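Local coordinates for sensor protein (Bacillus halodurans, PDB 3O5Y) that is probably a sensor histidine kinase of a two-component system, autophosphorylating on histidine from ATP, and is represented here by its GAF domain, at residues D24-L29 / L112-K117; D67-I72 / P101-N106. All blocks are in the same frame, centred on the assembly; numbering follows the deposited sequence.

Contact 1: D24-L29 / L112-K117; sequences DRISFL and LSIGRK. With ACT (acetate ion), chain C.
I26 and I114 sit side by side on the face of the sheet that helix 6-20 covers, where CD1 of I26 lies against CG1 of I114 at 3.9 Å and reaches its CG2 and CD1 too. The hollow on the other flank of I26 is filled by L112, whose CD1 comes to 3.6 Å from CG2 of I26 and also brushes CB of F28; L17, M13 and I10 close over this apolar ridge. The strands run antiparallel (167°), with R25 opposite G115 and S27 opposite S113 as hydrogen-bonded pairs. Near the start of strand 25-32 a classic beta bulge sets both D24 and R25 against G115, whose O takes a straight bond from D24 N (3.0 Å) and a weak one from R25 N. Chi1 of -57° puts CG of D24 beside its own backbone N, and OD1 accepts from K117 N at 2.6 Å, nearly straight (175°), on the anti side of the carboxylate. The K117 side chain crosses D24 obliquely, CB and CG beside OD1, CD and CE beside CB. On the opposite face OG of S27 nestles against CB of S113 (3.3 Å) and donates to the acetate, probably from the crystallisation liquor. R25 NH1 reaches the same OXT and a water held by S113 O, while NH2 bonds to S46 O. I26, F28, L112 and I114 thus make one face apolar; on the other, R25, S27 and Y62, the last also bonded to OG of S113, gather round the acetate, consistent with a site for a small anion in this GAF domain, though no natural ligand is implied.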
loop_
_atom_site.group_PDB
_atom_site.type_symbol
_atom_site.label_atom_id
_atom_site.label_comp_id
_atom_site.label_asym_id
_atom_site.label_seq_id
_atom_site.Cartn_x
_atom_site.Cartn_y
_atom_site.Cartn_z
ATOM N N ASP A 24 -4.681 -10.826 -0.306
ATOM C CA ASP A 24 -4.549 -11.430 -1.605
ATOM C C ASP A 24 -3.560 -10.665 -2.471
ATOM O O ASP A 24 -2.890 -11.265 -3.317
ATOM C CB ASP A 24 -5.920 -11.510 -2.279
ATOM C CG ASP A 24 -6.938 -12.280 -1.437
ATOM O OD1 ASP A 24 -7.941 -11.664 -1.009
ATOM O OD2 ASP A 24 -6.725 -13.487 -1.169
ATOM N N ARG A 25 -3.439 -9.354 -2.256
ATOM C CA ARG A 25 -2.631 -8.527 -3.140
ATOM C C ARG A 25 -2.027 -7.404 -2.352
ATOM O O ARG A 25 -2.692 -6.824 -1.512
ATOM C CB ARG A 25 -3.520 -7.957 -4.238
ATOM C CG ARG A 25 -2.799 -7.483 -5.480
ATOM C CD ARG A 25 -2.545 -6.012 -5.414
ATOM N NE ARG A 25 -1.934 -5.502 -6.630
ATOM C CZ ARG A 25 -1.806 -4.208 -6.888
ATOM N NH1 ARG A 25 -2.260 -3.314 -6.006
ATOM N NH2 ARG A 25 -1.224 -3.807 -8.017
ATOM N N ILE A 26 -0.762 -7.103 -2.604
ATOM C CA ILE A 26 -0.101 -5.974 -1.958
ATOM C C ILE A 26 0.644 -5.208 -3.011
ATOM O O ILE A 26 1.230 -5.798 -3.915
ATOM C CB ILE A 26 0.936 -6.409 -0.883
ATOM C CG1 ILE A 26 0.262 -7.211 0.210
ATOM C CG2 ILE A 26 1.608 -5.196 -0.236
ATOM C CD1 ILE A 26 0.765 -6.930 1.606
ATOM N N SER A 27 0.641 -3.890 -2.894
ATOM C CA SER A 27 1.550 -3.099 -3.692
ATOM C C SER A 27 2.247 -2.133 -2.778
ATOM O O SER A 27 1.711 -1.728 -1.752
ATOM C CB SER A 27 0.831 -2.352 -4.815
ATOM O OG SER A 27 -0.013 -1.371 -4.277
ATOM N N PHE A 28 3.463 -1.773 -3.151
ATOM C CA PHE A 28 4.195 -0.803 -2.397
ATOM C C PHE A 28 4.550 0.341 -3.322
ATOM O O PHE A 28 4.962 0.130 -4.471
ATOM C CB PHE A 28 5.439 -1.425 -1.751
ATOM C CG PHE A 28 6.423 -0.410 -1.294
ATOM C CD1 PHE A 28 6.157 0.381 -0.176
ATOM C CD2 PHE A 28 7.587 -0.180 -2.018
ATOM C CE1 PHE A 28 7.045 1.370 0.229
ATOM C CE2 PHE A 28 8.490 0.811 -1.613
ATOM C CZ PHE A 28 8.206 1.590 -0.480
ATOM N N LEU A 29 4.378 1.558 -2.828
ATOM C CA LEU A 29 4.654 2.732 -3.625
ATOM C C LEU A 29 5.663 3.609 -2.935
ATOM O O LEU A 29 5.668 3.719 -1.711
ATOM C CB LEU A 29 3.374 3.494 -3.936
ATOM C CG LEU A 29 2.354 2.675 -4.733
ATOM C CD1 LEU A 29 1.386 1.955 -3.807
ATOM C CD2 LEU A 29 1.596 3.558 -5.714
ATOM N N LEU A 112 1.742 1.675 1.517
ATOM C CA LEU A 112 1.451 0.241 1.415
ATOM C C LEU A 112 -0.045 0.043 1.179
ATOM O O LEU A 112 -0.880 0.553 1.935
ATOM C CB LEU A 112 1.903 -0.502 2.667
ATOM C CG LEU A 112 1.871 -2.032 2.618
ATOM C CD1 LEU A 112 2.985 -2.527 1.714
ATOM C CD2 LEU A 112 2.067 -2.619 3.992
ATOM N N SER A 113 -0.374 -0.706 0.138
ATOM C CA SER A 113 -1.748 -0.920 -0.270
ATOM C C SER A 113 -2.077 -2.399 -0.160
ATOM O O SER A 113 -1.470 -3.216 -0.860
ATOM C CB SER A 113 -1.913 -0.474 -1.723
ATOM O OG SER A 113 -3.267 -0.518 -2.093
ATOM N N ILE A 114 -3.011 -2.764 0.712
ATOM C CA ILE A 114 -3.273 -4.188 0.938
ATOM C C ILE A 114 -4.708 -4.510 0.556
ATOM O O ILE A 114 -5.654 -3.900 1.080
ATOM C CB ILE A 114 -2.983 -4.633 2.394
ATOM C CG1 ILE A 114 -1.609 -4.135 2.857
ATOM C CG2 ILE A 114 -3.067 -6.160 2.522
ATOM C CD1 ILE A 114 -1.196 -4.667 4.184
ATOM N N GLY A 115 -4.846 -5.441 -0.384
ATOM C CA GLY A 115 -6.122 -5.758 -0.986
ATOM C C GLY A 115 -6.632 -7.106 -0.542
ATOM O O GLY A 115 -5.845 -8.030 -0.273
ATOM N N ARG A 116 -7.950 -7.214 -0.433
ATOM C CA ARG A 116 -8.588 -8.526 -0.241
ATOM C C ARG A 116 -9.653 -8.718 -1.293
ATOM O O ARG A 116 -10.371 -7.764 -1.655
ATOM C CB ARG A 116 -9.207 -8.655 1.157
ATOM C CG ARG A 116 -8.202 -8.757 2.274
ATOM C CD ARG A 116 -8.858 -8.706 3.638
ATOM N NE ARG A 116 -7.928 -9.168 4.674
ATOM C CZ ARG A 116 -8.175 -9.114 5.979
ATOM N NH1 ARG A 116 -9.334 -8.611 6.412
ATOM N NH2 ARG A 116 -7.269 -9.556 6.853
ATOM N N LYS A 117 -9.745 -9.949 -1.795
ATOM C CA LYS A 117 -10.769 -10.323 -2.780
ATOM C C LYS A 117 -12.128 -10.506 -2.125
ATOM O O LYS A 117 -13.146 -10.212 -2.729
ATOM C CB LYS A 117 -10.354 -11.563 -3.585
ATOM C CG LYS A 117 -9.080 -11.301 -4.358
ATOM C CD LYS A 117 -8.614 -12.451 -5.249
ATOM C CE LYS A 117 -7.397 -11.973 -6.103
ATOM N NZ LYS A 117 -7.118 -12.856 -7.285
HETATM C C ACT C . -2.007 -0.145 -7.551
HETATM O O ACT C . -2.746 0.796 -7.983
HETATM O OXT ACT C . -1.775 -0.206 -6.306
HETATM C CH3 ACT C . -1.438 -1.134 -8.516
HETATM O O HOH W 1 -3.256 -3.699 -3.254
#

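Contact 2: D67-I72 / P101-N106; sequences DQRQTI and PIYSKN
R69 lies across the ring of Y103, the two side chains meeting obliquely where helix 61-68 gives way to the loop before strand 72-75. Its CB stands 3.8 Å from OH of Y103, close to the phenol end. CG comes next, over one face of the ring and offset toward the rim, 4.1 Å from the centroid in a CH-pi contact. CD passes CE1, and NE follows at 3.5 Å from that same carbon, with CD1 almost as near. At the tip, CZ and NH1 still lie near CD1, but the guanidinium plane ends 71° from the ring plane, so the two groups do not stack flat. A chi1 of 58° sets CG of Y103 between its own backbone N and carbonyl carbon, and from there the ring is turned to R69. R69 itself is the first residue to leave helical angles, with positive phi, and from there the backbone turns toward P101. The proline ring packs on the peptide that follows: CD is 3.4 Å from Q70 O and CG only slightly farther, while the T71 side chain stands at about a right angle to that of P101, its OG1 4.1 Å from CD. L66 of the helix touches P101 as well. Across this surface contact, which joins the helix end to the C-terminal end of strand 96-103, adhesion probably comes largely from arginine methylenes on an aromatic face and proline carbons on a carbonyl.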
loop_
_atom_site.group_PDB
_atom_site.type_symbol
_atom_site.label_atom_id
_atom_site.label_comp_id
_atom_site.label_asym_id
_atom_site.label_seq_id
_atom_site.Cartn_x
_atom_site.Cartn_y
_atom_site.Cartn_z
ATOM N N ASP A 67 -1.415 12.541 2.858
ATOM C CA ASP A 67 -1.699 13.911 3.307
ATOM C C ASP A 67 -2.259 13.924 4.728
ATOM O O ASP A 67 -1.853 14.746 5.546
ATOM C CB ASP A 67 -2.652 14.656 2.350
ATOM C CG ASP A 67 -2.019 14.966 0.981
ATOM O OD1 ASP A 67 -0.776 15.109 0.883
ATOM O OD2 ASP A 67 -2.785 15.082 -0.017
ATOM N N GLN A 68 -3.182 13.007 5.009
ATOM C CA GLN A 68 -3.857 12.917 6.317
ATOM C C GLN A 68 -2.961 12.280 7.381
ATOM O O GLN A 68 -3.250 12.362 8.571
ATOM C CB GLN A 68 -5.140 12.068 6.219
ATOM C CG GLN A 68 -6.345 12.711 5.530
ATOM C CD GLN A 68 -7.540 11.740 5.423
ATOM O OE1 GLN A 68 -8.123 11.572 4.344
ATOM N NE2 GLN A 68 -7.896 11.093 6.542
ATOM N N ARG A 69 -1.900 11.614 6.945
ATOM C CA ARG A 69 -1.054 10.844 7.852
ATOM C C ARG A 69 -1.860 9.803 8.629
ATOM O O ARG A 69 -1.628 9.561 9.818
ATOM C CB ARG A 69 -0.259 11.772 8.784
ATOM C CG ARG A 69 1.063 12.223 8.186
ATOM C CD ARG A 69 1.713 13.293 9.045
ATOM N NE ARG A 69 3.173 13.234 8.993
ATOM C CZ ARG A 69 3.924 13.737 8.011
ATOM N NH1 ARG A 69 5.253 13.628 8.077
ATOM N NH2 ARG A 69 3.359 14.347 6.964
ATOM N N GLN A 70 -2.799 9.175 7.928
ATOM C CA GLN A 70 -3.723 8.232 8.544
ATOM C C GLN A 70 -3.912 6.982 7.678
ATOM O O GLN A 70 -3.835 7.041 6.446
ATOM C CB GLN A 70 -5.067 8.922 8.789
ATOM C CG GLN A 70 -5.846 8.353 9.957
ATOM C CD GLN A 70 -7.285 8.860 10.012
ATOM O OE1 GLN A 70 -8.247 8.069 9.995
ATOM N NE2 GLN A 70 -7.443 10.186 10.066
ATOM N N THR A 71 -4.151 5.851 8.326
ATOM C CA THR A 71 -4.506 4.644 7.619
ATOM C C THR A 71 -5.949 4.744 7.132
ATOM O O THR A 71 -6.857 5.073 7.898
ATOM C CB THR A 71 -4.318 3.411 8.511
ATOM O OG1 THR A 71 -2.925 3.231 8.767
ATOM C CG2 THR A 71 -4.851 2.168 7.844
ATOM N N ILE A 72 -6.155 4.466 5.851
ATOM C CA ILE A 72 -7.486 4.553 5.279
ATOM C C ILE A 72 -7.974 3.193 4.815
ATOM O O ILE A 72 -7.261 2.468 4.140
ATOM C CB ILE A 72 -7.545 5.539 4.107
ATOM C CG1 ILE A 72 -7.267 6.958 4.613
ATOM C CG2 ILE A 72 -8.915 5.454 3.420
ATOM C CD1 ILE A 72 -7.234 8.032 3.531
ATOM N N PRO A 101 -0.060 4.696 4.852
ATOM C CA PRO A 101 1.014 5.607 4.455
ATOM C C PRO A 101 2.280 5.253 5.233
ATOM O O PRO A 101 2.225 5.005 6.429
ATOM C CB PRO A 101 0.495 6.978 4.883
ATOM C CG PRO A 101 -0.383 6.687 6.090
ATOM C CD PRO A 101 -0.976 5.302 5.843
ATOM N N ILE A 102 3.413 5.198 4.550
ATOM C CA ILE A 102 4.659 4.852 5.217
ATOM C C ILE A 102 5.438 6.123 5.494
ATOM O O ILE A 102 5.841 6.815 4.569
ATOM C CB ILE A 102 5.483 3.918 4.360
ATOM C CG1 ILE A 102 4.661 2.669 4.040
ATOM C CG2 ILE A 102 6.742 3.526 5.090
ATOM C CD1 ILE A 102 5.064 2.071 2.723
ATOM N N TYR A 103 5.608 6.463 6.762
ATOM C CA TYR A 103 6.458 7.602 7.105
ATOM C C TYR A 103 7.421 7.386 8.249
ATOM O O TYR A 103 7.149 6.633 9.171
ATOM C CB TYR A 103 5.678 8.922 7.255
ATOM C CG TYR A 103 4.566 8.990 8.273
ATOM C CD1 TYR A 103 4.626 9.907 9.331
ATOM C CD2 TYR A 103 3.414 8.214 8.143
ATOM C CE1 TYR A 103 3.564 10.019 10.280
ATOM C CE2 TYR A 103 2.356 8.306 9.084
ATOM C CZ TYR A 103 2.442 9.208 10.146
ATOM O OH TYR A 103 1.409 9.299 11.060
ATOM N N SER A 104 8.554 8.069 8.167
ATOM C CA SER A 104 9.554 8.037 9.218
ATOM C C SER A 104 9.449 9.297 10.056
ATOM O O SER A 104 8.589 10.149 9.818
ATOM C CB SER A 104 10.930 8.000 8.595
ATOM O OG SER A 104 11.247 9.298 8.164
ATOM N N LYS A 105 10.342 9.427 11.030
ATOM C CA LYS A 105 10.366 10.620 11.874
ATOM C C LYS A 105 10.670 11.886 11.065
ATOM O O LYS A 105 10.304 12.980 11.471
ATOM C CB LYS A 105 11.403 10.443 12.981
ATOM C CG LYS A 105 12.807 10.293 12.443
ATOM C CD LYS A 105 13.822 10.287 13.533
ATOM C CE LYS A 105 15.203 10.527 12.950
ATOM N NZ LYS A 105 16.133 10.602 14.051
ATOM N N ASN A 106 11.344 11.725 9.925
ATOM C CA ASN A 106 11.760 12.861 9.093
ATOM C C ASN A 106 10.817 13.179 7.953
ATOM O O ASN A 106 10.529 14.351 7.710
ATOM C CB ASN A 106 13.131 12.617 8.471
ATOM C CG ASN A 106 14.234 12.589 9.485
ATOM O OD1 ASN A 106 14.330 13.466 10.360
ATOM N ND2 ASN A 106 15.090 11.571 9.381
#

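Both contacts reach the same antiparallel sheet: contact 1 pairs two of its strands, contact 2 sets a helix end and loop against another. Their centres are about 16 Å apart, and they are joined through strands 108-116 and 96-103, consecutive in the chain and neighbours in the sheet. I102, which takes no part in contact 2, forms the bridge: its CD1 packs 3.3 Å from CE1 of F28 and 3.6 Å from N of L112. Contact 2 lies at the surface, its centre about 11 Å from the centre of the chain, against about 5 Å for the buried contact 1. The acetate belongs to contact 1 and is also hydrogen-bonded by Y62, from helix 61-68, whose far end leads into contact 2.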